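Local coordinates for probable E3 ubiquitin-protein ligase HERC1 (Homo sapiens, PDB 4QT6) that probably acts as an E3 ubiquitin ligase that passes ubiquitin to target proteins, and contains a SPRY domain of the kind that commonly mediates protein-protein contacts, at residues Gly33-Cys38 / Ala133-Pro138; Cys38-Phe43 / Thr105-Met110; Met75-Ala80 / Tyr137-Phe142; Gly101-Cys106 / Gly118-Glu123. All coordinates share one frame; numbering follows the deposited sequence. Where two conformers were deposited one is given.

Contact 1: residues Gly33-Cys38 / Ala133-Pro138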
# COMPACT_ATOMS: atom_id res chain seq x y z
N GLY A 33 -2.22 -1.28 -13.78
CA GLY A 33 -3.00 -2.25 -13.02
C GLY A 33 -2.60 -3.66 -13.38
O GLY A 33 -2.01 -3.91 -14.45
N VAL A 34 -2.93 -4.58 -12.48
CA VAL A 34 -2.68 -6.01 -12.66
C VAL A 34 -4.03 -6.72 -12.85
O VAL A 34 -4.94 -6.53 -12.03
CB VAL A 34 -1.95 -6.58 -11.43
CG1 VAL A 34 -1.60 -8.06 -11.62
CG2 VAL A 34 -0.68 -5.79 -11.16
N THR A 35 -4.14 -7.53 -13.90
CA THR A 35 -5.42 -8.17 -14.23
C THR A 35 -5.41 -9.68 -14.31
O THR A 35 -6.48 -10.32 -14.43
CB THR A 35 -6.00 -7.60 -15.54
OG1 THR A 35 -5.00 -7.67 -16.55
CG2 THR A 35 -6.41 -6.18 -15.36
N SER A 36 -4.24 -10.30 -14.27
CA SER A 36 -4.14 -11.76 -14.21
C SER A 36 -2.77 -12.16 -13.67
O SER A 36 -1.91 -11.30 -13.38
CB SER A 36 -4.37 -12.37 -15.60
OG SER A 36 -3.34 -12.05 -16.51
N GLY A 37 -2.54 -13.46 -13.55
CA GLY A 37 -1.22 -13.93 -13.19
C GLY A 37 -0.79 -13.48 -11.81
O GLY A 37 -1.60 -13.46 -10.88
N CYS A 38 0.48 -13.13 -11.68
CA CYS A 38 1.08 -12.75 -10.41
C CYS A 38 2.09 -11.62 -10.68
O CYS A 38 2.80 -11.64 -11.67
CB CYS A 38 1.73 -13.99 -9.72
SG CYS A 38 2.39 -13.78 -8.04
N ALA A 133 -11.29 -8.62 -6.89
CA ALA A 133 -11.31 -7.58 -7.92
C ALA A 133 -10.72 -8.08 -9.22
O ALA A 133 -9.84 -8.95 -9.21
CB ALA A 133 -10.54 -6.36 -7.46
N ALA A 134 -11.23 -7.55 -10.32
CA ALA A 134 -10.75 -7.90 -11.63
C ALA A 134 -9.43 -7.22 -11.95
O ALA A 134 -8.60 -7.80 -12.67
CB ALA A 134 -11.76 -7.54 -12.69
N GLU A 135 -9.27 -5.98 -11.48
CA GLU A 135 -8.05 -5.23 -11.75
C GLU A 135 -7.63 -4.50 -10.49
O GLU A 135 -8.45 -3.85 -9.83
CB GLU A 135 -8.26 -4.24 -12.89
CG GLU A 135 -7.02 -3.42 -13.23
CD GLU A 135 -7.00 -2.86 -14.63
OE1 GLU A 135 -8.04 -2.82 -15.31
OE2 GLU A 135 -5.89 -2.47 -15.08
N LEU A 136 -6.35 -4.59 -10.15
CA LEU A 136 -5.84 -3.99 -8.91
C LEU A 136 -4.57 -3.22 -9.17
O LEU A 136 -3.76 -3.58 -10.05
CB LEU A 136 -5.61 -5.03 -7.81
CG LEU A 136 -6.91 -5.57 -7.20
CD1 LEU A 136 -6.63 -6.77 -6.30
CD2 LEU A 136 -7.61 -4.47 -6.42
N TYR A 137 -4.41 -2.14 -8.42
CA TYR A 137 -3.23 -1.28 -8.55
C TYR A 137 -2.50 -1.25 -7.23
O TYR A 137 -3.11 -1.05 -6.20
CB TYR A 137 -3.62 0.16 -8.89
CG TYR A 137 -4.39 0.32 -10.16
CD1 TYR A 137 -5.77 0.03 -10.20
CD2 TYR A 137 -3.78 0.76 -11.31
CE1 TYR A 137 -6.47 0.15 -11.38
CE2 TYR A 137 -4.50 0.88 -12.49
CZ TYR A 137 -5.84 0.60 -12.50
OH TYR A 137 -6.53 0.74 -13.69
N PRO A 138 -1.17 -1.39 -7.26
CA PRO A 138 -0.39 -1.02 -6.07
C PRO A 138 -0.78 0.36 -5.54
O PRO A 138 -1.06 1.27 -6.33
CB PRO A 138 1.05 -1.02 -6.59
CG PRO A 138 1.03 -2.00 -7.71
CD PRO A 138 -0.31 -1.85 -8.37
O HOH W 1 -3.48 -0.47 -16.28
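Val34 and Leu136 form an antiparallel hydrogen-bonded pair that fastens the loop 33-38 to the segment 133-138. Val34 N donates to Leu136 O at 2.8 Å. Leu136 N returns a bond to Val34 O at 3.0 Å. Both bonds are nearly straight. The bridge is a single one.

The packing is tight beside it, at Gly33. Gly33 CA sits over one face of the Tyr137 ring, 3.8 Å from the ring centroid and displaced toward the rim, in a CH-pi contact. Gly33 CA also approaches Leu136 O at 3.3 Å. A CB here would probably come too close to Glu135 OE2 and crowd the Tyr137 ring. On the outer side of Gly33 a water accepts from Gly33 N at 2.9 Å and donates weakly to Glu135 OE2.

The other end, at Thr35 and Glu135, is looser and faces solvent. Glu135 CG stands anti to the backbone N (chi1 -180°), and the chain beyond it runs alongside Thr35, with Thr35 CG2 3.5 Å from Glu135 CD.

The side chain of Val34 turns to Leu108 of strand 103-109 and Tyr39 of strand 38-47. Tyr137 and Pro138 bond through their backbones to Ser60 and Ala30. The contact thus pins the loop between strands 26-30 and 38-47, which links the two sheets of the SPRY sandwich, to the start of strand 137-142.

Contact 2: residues Cys38-Phe43 / Thr105-Met110. With ARF (formamide), chain D; ARF (formamide), chain F.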
# COMPACT_ATOMS: atom_id res chain seq x y z
N CYS A 38 0.48 -13.13 -11.68
CA CYS A 38 1.08 -12.75 -10.41
C CYS A 38 2.09 -11.62 -10.68
O CYS A 38 2.80 -11.64 -11.67
CB CYS A 38 1.73 -13.99 -9.72
SG CYS A 38 2.39 -13.78 -8.04
N TYR A 39 2.10 -10.63 -9.79
CA TYR A 39 3.05 -9.52 -9.89
C TYR A 39 3.59 -9.24 -8.51
O TYR A 39 2.84 -9.17 -7.54
CB TYR A 39 2.38 -8.27 -10.42
CG TYR A 39 3.27 -7.05 -10.50
CD1 TYR A 39 4.42 -7.06 -11.28
CD2 TYR A 39 2.95 -5.90 -9.81
CE1 TYR A 39 5.23 -5.95 -11.38
CE2 TYR A 39 3.76 -4.77 -9.89
CZ TYR A 39 4.90 -4.81 -10.68
OH TYR A 39 5.71 -3.70 -10.79
N GLN A 40 4.91 -9.09 -8.45
CA GLN A 40 5.62 -8.80 -7.21
C GLN A 40 6.35 -7.44 -7.35
O GLN A 40 6.90 -7.13 -8.41
CB GLN A 40 6.61 -9.93 -6.98
CG GLN A 40 7.22 -9.99 -5.61
CD GLN A 40 8.11 -11.21 -5.42
OE1 GLN A 40 7.87 -12.27 -6.01
NE2 GLN A 40 9.15 -11.06 -4.63
N TRP A 41 6.33 -6.65 -6.28
CA TRP A 41 7.05 -5.37 -6.25
C TRP A 41 7.36 -5.02 -4.79
O TRP A 41 6.99 -5.76 -3.87
CB TRP A 41 6.24 -4.25 -6.93
CG TRP A 41 5.10 -3.81 -6.11
CD1 TRP A 41 5.05 -2.69 -5.33
CD2 TRP A 41 3.82 -4.46 -5.96
NE1 TRP A 41 3.85 -2.61 -4.71
CE2 TRP A 41 3.06 -3.66 -5.08
CE3 TRP A 41 3.25 -5.61 -6.50
CZ2 TRP A 41 1.76 -3.99 -4.70
CZ3 TRP A 41 1.96 -5.96 -6.11
CH2 TRP A 41 1.22 -5.14 -5.21
N LYS A 42 8.04 -3.89 -4.58
CA LYS A 42 8.32 -3.44 -3.23
C LYS A 42 7.92 -1.99 -3.02
O LYS A 42 7.90 -1.20 -3.94
CB LYS A 42 9.82 -3.59 -2.90
CG LYS A 42 10.31 -5.01 -2.93
CD LYS A 42 11.77 -5.10 -2.57
CE LYS A 42 12.21 -6.54 -2.49
NZ LYS A 42 13.70 -6.63 -2.43
N PHE A 43 7.51 -1.70 -1.79
CA PHE A 43 7.44 -0.32 -1.32
C PHE A 43 8.60 -0.07 -0.39
O PHE A 43 8.96 -0.95 0.40
CB PHE A 43 6.14 -0.06 -0.58
CG PHE A 43 4.93 0.01 -1.47
CD1 PHE A 43 4.81 1.02 -2.40
CD2 PHE A 43 3.89 -0.88 -1.32
CE1 PHE A 43 3.70 1.11 -3.21
CE2 PHE A 43 2.76 -0.78 -2.12
CZ PHE A 43 2.66 0.23 -3.03
N THR A 105 7.86 -6.13 0.57
CA THR A 105 7.58 -6.87 -0.65
C THR A 105 6.10 -7.20 -0.68
O THR A 105 5.53 -7.67 0.31
CB THR A 105 8.37 -8.19 -0.69
OG1 THR A 105 9.78 -7.91 -0.59
CG2 THR A 105 8.07 -8.98 -1.95
N CYS A 106 5.48 -6.96 -1.83
CA CYS A 106 4.07 -7.24 -2.03
C CYS A 106 3.98 -8.25 -3.15
O CYS A 106 4.62 -8.10 -4.19
CB CYS A 106 3.32 -5.96 -2.44
SG CYS A 106 3.60 -4.57 -1.31
N VAL A 107 3.18 -9.30 -2.94
CA VAL A 107 2.91 -10.29 -3.95
C VAL A 107 1.42 -10.34 -4.20
O VAL A 107 0.66 -10.68 -3.30
CB VAL A 107 3.39 -11.70 -3.53
CG1 VAL A 107 3.18 -12.67 -4.68
CG2 VAL A 107 4.86 -11.67 -3.17
N LEU A 108 1.01 -9.92 -5.39
CA LEU A 108 -0.37 -9.93 -5.80
C LEU A 108 -0.56 -11.08 -6.78
O LEU A 108 -0.10 -11.02 -7.93
CB LEU A 108 -0.76 -8.59 -6.45
CG LEU A 108 -2.16 -8.53 -7.02
CD1 LEU A 108 -3.22 -8.76 -5.93
CD2 LEU A 108 -2.36 -7.22 -7.76
N ASP A 109 -1.25 -12.12 -6.31
CA ASP A 109 -1.44 -13.34 -7.09
C ASP A 109 -2.90 -13.40 -7.53
O ASP A 109 -3.79 -13.79 -6.76
CB ASP A 109 -1.04 -14.56 -6.24
CG ASP A 109 -1.01 -15.85 -7.05
OD1 ASP A 109 -1.68 -15.91 -8.08
OD2 ASP A 109 -0.30 -16.78 -6.63
N MSE A 110 -3.15 -12.97 -8.76
CA MSE A 110 -4.52 -12.84 -9.26
C MSE A 110 -5.10 -14.17 -9.69
O MSE A 110 -6.32 -14.28 -9.91
CB MSE A 110 -4.60 -11.87 -10.42
CG MSE A 110 -4.01 -10.50 -10.13
SE MSE A 110 -5.27 -9.53 -8.97
CE MSE A 110 -6.57 -9.12 -10.39
N ARF D . 1.42 -5.52 -14.28
C ARF D . 2.59 -4.97 -13.96
O ARF D . 2.60 -3.91 -13.34
N ARF F . 4.13 -0.92 -10.42
C ARF F . 5.15 -0.05 -10.39
O ARF F . 4.93 1.14 -10.60
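Cys106 lies against the indole of Trp41. Its CB stands over the face of the six-membered ring, 3.5 Å from the centroid and 15° off the ring normal. Cys106 SG approaches the five-membered ring obliquely, and it also lies 3.7 Å from Phe43 CD2. Chi1 of 74° sets Trp41 CG between the backbone N and the carbonyl carbon, and chi2 of 101° turns the indole. Leu108 CB meets the indole at its edge, near CZ3. Trp41 NE1 in turn lies above one face of the Phe43 ring. An alanine in place of Trp41 would probably leave a gap over Cys106 CB and beside Leu108, and Phe43 would lose the group over its face.

Thr105 works on the opposite face of the sheet. Its OG1 is 3.4 Å from Lys42 CE, and the two side chains run side by side. Lys42 NZ goes on to bond Met158 O. Cys38 closes the other end of this face: in one of its two conformers, SG packs 3.6 Å from Val107 CG1.

Four backbone bonds hold the antiparallel strands together. Tyr39 and Leu108 exchange two, and Trp41 and Cys106 exchange two more, the shortest from Cys106 N to Trp41 O at 2.8 Å. A formamide N also donates to Tyr39 OH at 3.2 Å.

The apolar chemistry centres on Trp41, Cys106 and Leu108. Trp41 packs on Pro138 of the other sheet, while Cys106 and Leu108 also meet Phe117 and Ile115. The face of Lys42 and Thr105 is mixed, with Gln40 beside the Cys38-Val107 contact.

Contact 3: residues Met75-Ala80 / Tyr137-Phe142. With ARF (formamide), chain C; ARF (formamide), chain B.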
# COMPACT_ATOMS: atom_id res chain seq x y z
N MSE A 75 -9.79 -1.22 -1.04
CA MSE A 75 -8.36 -1.44 -0.81
C MSE A 75 -8.12 -2.62 0.09
O MSE A 75 -8.97 -3.02 0.90
CB MSE A 75 -7.69 -0.20 -0.21
CG MSE A 75 -8.08 1.06 -0.99
SE MSE A 75 -7.09 2.60 -0.23
CE MSE A 75 -7.14 3.69 -1.85
N TRP A 76 -6.94 -3.18 -0.03
CA TRP A 76 -6.42 -4.22 0.84
C TRP A 76 -5.13 -3.64 1.41
O TRP A 76 -4.17 -3.38 0.66
CB TRP A 76 -6.10 -5.49 0.06
CG TRP A 76 -7.27 -6.36 -0.34
CD1 TRP A 76 -7.63 -7.54 0.26
CD2 TRP A 76 -8.18 -6.18 -1.43
NE1 TRP A 76 -8.71 -8.07 -0.36
CE2 TRP A 76 -9.07 -7.28 -1.41
CE3 TRP A 76 -8.36 -5.19 -2.39
CZ2 TRP A 76 -10.10 -7.41 -2.33
CZ3 TRP A 76 -9.39 -5.33 -3.31
CH2 TRP A 76 -10.23 -6.44 -3.28
N LEU A 77 -5.09 -3.39 2.71
CA LEU A 77 -4.07 -2.53 3.28
C LEU A 77 -3.32 -3.16 4.44
O LEU A 77 -3.87 -3.95 5.21
CB LEU A 77 -4.68 -1.21 3.74
CG LEU A 77 -5.29 -0.35 2.65
CD1 LEU A 77 -6.06 0.81 3.26
CD2 LEU A 77 -4.22 0.15 1.69
N TYR A 78 -2.08 -2.73 4.58
CA TYR A 78 -1.13 -3.20 5.58
C TYR A 78 -0.55 -1.95 6.25
O TYR A 78 0.05 -1.07 5.61
CB TYR A 78 -0.09 -4.11 4.89
CG TYR A 78 1.10 -4.62 5.65
CD1 TYR A 78 1.02 -4.92 7.01
CD2 TYR A 78 2.29 -4.94 4.98
CE1 TYR A 78 2.13 -5.40 7.69
CE2 TYR A 78 3.39 -5.44 5.66
CZ TYR A 78 3.30 -5.68 7.02
OH TYR A 78 4.41 -6.17 7.68
N ARG A 79 -0.77 -1.86 7.56
CA ARG A 79 -0.52 -0.64 8.34
C ARG A 79 0.86 -0.63 9.01
O ARG A 79 1.21 -1.55 9.77
CB ARG A 79 -1.64 -0.51 9.38
CG ARG A 79 -1.58 0.70 10.28
CD ARG A 79 -2.81 0.71 11.17
NE ARG A 79 -2.73 1.69 12.25
CZ ARG A 79 -3.40 1.61 13.40
NH1 ARG A 79 -4.22 0.57 13.65
NH2 ARG A 79 -3.25 2.56 14.31
N ALA A 80 1.63 0.44 8.75
CA ALA A 80 3.00 0.54 9.22
C ALA A 80 3.07 0.49 10.74
O ALA A 80 3.87 -0.25 11.31
CB ALA A 80 3.62 1.83 8.71
N TYR A 137 -4.41 -2.14 -8.42
CA TYR A 137 -3.23 -1.28 -8.55
C TYR A 137 -2.50 -1.25 -7.23
O TYR A 137 -3.11 -1.05 -6.20
CB TYR A 137 -3.62 0.16 -8.89
CG TYR A 137 -4.39 0.32 -10.16
CD1 TYR A 137 -5.77 0.03 -10.20
CD2 TYR A 137 -3.78 0.76 -11.31
CE1 TYR A 137 -6.47 0.15 -11.38
CE2 TYR A 137 -4.50 0.88 -12.49
CZ TYR A 137 -5.84 0.60 -12.50
OH TYR A 137 -6.53 0.74 -13.69
N PRO A 138 -1.17 -1.39 -7.26
CA PRO A 138 -0.39 -1.02 -6.07
C PRO A 138 -0.78 0.36 -5.54
O PRO A 138 -1.06 1.27 -6.33
CB PRO A 138 1.05 -1.02 -6.59
CG PRO A 138 1.03 -2.00 -7.71
CD PRO A 138 -0.31 -1.85 -8.37
N CYS A 139 -0.87 0.50 -4.22
CA CYS A 139 -1.29 1.77 -3.61
C CYS A 139 -0.68 2.02 -2.26
O CYS A 139 -0.21 1.12 -1.60
CB CYS A 139 -2.81 1.84 -3.45
SG CYS A 139 -3.50 0.77 -2.19
N VAL A 140 -0.75 3.29 -1.88
CA VAL A 140 -0.33 3.78 -0.59
C VAL A 140 -1.46 4.67 -0.11
O VAL A 140 -2.05 5.40 -0.92
CB VAL A 140 0.98 4.57 -0.72
CG1 VAL A 140 1.36 5.24 0.58
CG2 VAL A 140 2.09 3.66 -1.22
N MSE A 141 -1.76 4.61 1.18
CA MSE A 141 -2.77 5.49 1.79
C MSE A 141 -2.17 6.09 3.04
O MSE A 141 -1.42 5.41 3.73
CB MSE A 141 -4.00 4.61 2.09
CG MSE A 141 -5.26 5.32 2.58
SE MSE A 141 -5.28 5.61 4.54
CE MSE A 141 -4.23 4.08 5.19
N PHE A 142 -2.49 7.35 3.32
CA PHE A 142 -2.07 8.00 4.54
C PHE A 142 -3.29 8.43 5.35
O PHE A 142 -4.16 9.11 4.82
CB PHE A 142 -1.24 9.23 4.20
CG PHE A 142 -0.06 8.96 3.31
CD1 PHE A 142 1.07 8.28 3.79
CD2 PHE A 142 -0.06 9.42 1.99
CE1 PHE A 142 2.15 8.04 2.96
CE2 PHE A 142 1.03 9.18 1.15
CZ PHE A 142 2.12 8.48 1.64
N ARF C . 5.20 -8.83 6.82
C ARF C . 5.54 -9.88 7.58
O ARF C . 5.48 -9.78 8.80
N ARF B . 0.27 6.13 14.62
C ARF B . -0.80 5.36 14.81
O ARF B . -1.36 4.82 13.87
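Met75 and Met141, both selenomethionine, meet on the face of the sheet turned from the second sheet. Met75 SE lies 4.3 Å from Met141 CG, although Met141 has two conformers. Met75 SE also approaches Cys139 SG at 4.5 Å. Trp76 turns to the opposite face, where its ring meets Phe128 edge-to-face. Leu77 returns to the first face. Its CD2 touches Cys139 SG at 4.0 Å, and Leu77 CD1 lies 4.2 Å from Met141 CE in one conformer. Chi1 of 72° sets Cys139 SG between its own backbone N and carbonyl carbon, where Leu77 CD2 meets it.

Tyr78 again looks to the second sheet. Its ring stacks on Phe117, and its OH bonds Ser96 O and accepts from a formamide N at 2.9 Å. An alanine in place of Tyr78 would probably leave Phe117 without its stacking partner and Ser96 O without the hydroxyl. The Arg79 chain is extended from CG to NE, and NH2 gives a nearly straight bond to the O of another formamide at 3.0 Å. Tyr143 OH and Tyr86 OH hold Arg79 NE and NH1.

No hydrogen bond joins the two strands. Their axes come no nearer than 8.4 Å and differ by 58° in direction. Both pair with strand 55-60 between them in one antiparallel sheet of the SPRY beta sandwich, whose twist the angle reflects.

Contact 4: residues Gly101-Cys106 / Gly118-Glu123. With ARF (formamide), chain E.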
# COMPACT_ATOMS: atom_id res chain seq x y z
N GLY A 101 12.74 3.53 6.17
CA GLY A 101 13.90 2.73 5.84
C GLY A 101 13.65 1.26 5.60
O GLY A 101 14.56 0.54 5.17
N ASP A 102 12.42 0.81 5.84
CA ASP A 102 12.03 -0.58 5.55
C ASP A 102 11.48 -0.74 4.12
O ASP A 102 10.92 0.21 3.51
CB ASP A 102 10.95 -1.07 6.53
CG ASP A 102 11.45 -1.20 7.96
OD1 ASP A 102 12.64 -1.55 8.12
OD2 ASP A 102 10.65 -0.99 8.90
N PHE A 103 11.69 -1.94 3.61
CA PHE A 103 11.07 -2.44 2.37
C PHE A 103 9.96 -3.40 2.69
O PHE A 103 10.14 -4.29 3.54
CB PHE A 103 12.06 -3.25 1.53
CG PHE A 103 13.11 -2.43 0.86
CD1 PHE A 103 14.32 -2.19 1.49
CD2 PHE A 103 12.93 -1.98 -0.44
CE1 PHE A 103 15.31 -1.46 0.85
CE2 PHE A 103 13.91 -1.27 -1.08
CZ PHE A 103 15.11 -1.01 -0.44
N ILE A 104 8.82 -3.26 1.99
CA ILE A 104 7.73 -4.24 2.07
C ILE A 104 7.59 -4.84 0.68
O ILE A 104 7.25 -4.17 -0.26
CB ILE A 104 6.39 -3.62 2.55
CG1 ILE A 104 6.54 -3.02 3.96
CG2 ILE A 104 5.26 -4.64 2.48
CD1 ILE A 104 6.94 -4.04 5.01
N THR A 105 7.86 -6.13 0.57
CA THR A 105 7.58 -6.87 -0.65
C THR A 105 6.10 -7.20 -0.68
O THR A 105 5.53 -7.67 0.31
CB THR A 105 8.37 -8.19 -0.69
OG1 THR A 105 9.78 -7.91 -0.59
CG2 THR A 105 8.07 -8.98 -1.95
N CYS A 106 5.48 -6.96 -1.83
CA CYS A 106 4.07 -7.24 -2.03
C CYS A 106 3.98 -8.25 -3.15
O CYS A 106 4.62 -8.10 -4.19
CB CYS A 106 3.32 -5.96 -2.44
SG CYS A 106 3.60 -4.57 -1.31
N GLY A 118 6.05 -9.36 2.63
CA GLY A 118 7.27 -9.66 3.34
C GLY A 118 7.95 -8.37 3.73
O GLY A 118 7.85 -7.37 3.03
N LYS A 119 8.60 -8.38 4.89
CA LYS A 119 9.34 -7.21 5.37
C LYS A 119 10.84 -7.43 5.23
O LYS A 119 11.36 -8.47 5.64
CB LYS A 119 8.98 -6.91 6.83
CG LYS A 119 9.79 -5.79 7.44
CD LYS A 119 9.38 -5.54 8.87
CE LYS A 119 10.23 -4.47 9.53
NZ LYS A 119 9.95 -4.39 10.99
N ASN A 120 11.51 -6.45 4.64
CA ASN A 120 12.97 -6.47 4.45
C ASN A 120 13.52 -7.79 3.96
O ASN A 120 14.48 -8.34 4.51
CB ASN A 120 13.68 -6.01 5.73
CG ASN A 120 13.45 -4.55 6.02
OD1 ASN A 120 13.36 -3.73 5.11
ND2 ASN A 120 13.35 -4.20 7.30
N GLY A 121 12.90 -8.32 2.91
CA GLY A 121 13.44 -9.50 2.26
C GLY A 121 13.13 -10.84 2.93
O GLY A 121 13.43 -11.88 2.36
N GLU A 122 12.55 -10.83 4.14
CA GLU A 122 11.98 -12.07 4.72
C GLU A 122 10.93 -12.60 3.73
O GLU A 122 10.35 -11.82 2.99
CB GLU A 122 11.34 -11.78 6.07
N GLU A 123 10.70 -13.91 3.73
CA GLU A 123 9.73 -14.50 2.80
C GLU A 123 8.35 -13.90 3.05
O GLU A 123 7.97 -13.69 4.21
CB GLU A 123 9.66 -16.03 2.93
CG GLU A 123 10.84 -16.78 2.31
CD GLU A 123 11.09 -16.40 0.86
OE1 GLU A 123 10.24 -16.68 -0.02
OE2 GLU A 123 12.16 -15.83 0.60
N ARF E . 18.80 -0.05 0.99
C ARF E . 18.16 0.99 0.44
O ARF E . 18.05 1.03 -0.76
O HOH W 2 15.52 -2.08 5.19
O HOH W 3 10.94 -1.74 11.47
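Asn120 grips the segment 101-106 with both ends of its side-chain amide. Asn120 OD1 accepts from Phe103 N at 2.9 Å in an almost straight bond. Asn120 ND2 donates to Asp102 OD1, also at 2.9 Å. That donor comes from above the carboxylate plane, and the carboxylate and amide planes are 66° apart. The backbone adds a third bond, Asn120 N to Phe103 O at 2.8 Å. A water donates to both Asn120 OD1 and Gly101 O. With these partners the amide is held against turning over. Chi1 of -68° sets Asn120 CG beside the backbone N, and the amide beyond it reaches Phe103 and Asp102.

Lys119 runs past Asp102 without a salt bridge. Lys119 NZ and Asp102 OD2 are 4.1 Å apart, and a second water links them. Each has a further partner: Lys119 NZ bonds Ser97 O, and Asp102 OD2 bonds Thr99 N. The opposite charges would probably still attract. Ile104 CD1 covers Lys119 CB at 4.0 Å on the same face.

Strand pairing begins at Ile104 and Lys119, a non-hydrogen-bonded pair, and Thr105 and Gly118 follow with two backbone bonds. A side chain at Gly118 would clash with Glu122 O. A type I' turn runs from Lys119 to Glu122, and its left-handed backbone at Asn120 and Gly121 carries the chain away from the pair.

The contact closes the open end of the hairpin of strands 103-109 and 114-119. On the other flank of strand 103-109, Ile104 bonds to Phe43 of strand 38-47, while strand 125-128 follows beyond 114-119 at the sheet edge.

From the N terminus, contact 1 opens first, and its pairing of 33-38 with 133-138 closes a loop of 94 residues. Contact 2 starts where that first segment ends, at Cys38, and closes a loop nested inside the first. Contact 3 starts within the loop of contact 2 but ends at 137-142, so the two cross. It finishes on the same stretch as contact 1. Contact 4 is the shortest closure and is nested inside the loops of contacts 1 and 3. It shares strand 103-109 with contact 2. Contacts 2 and 4 build one sheet, contact 3 spans the other, and contact 1 ties down a loop between them. Phe43 packs on Val140 across the sandwich.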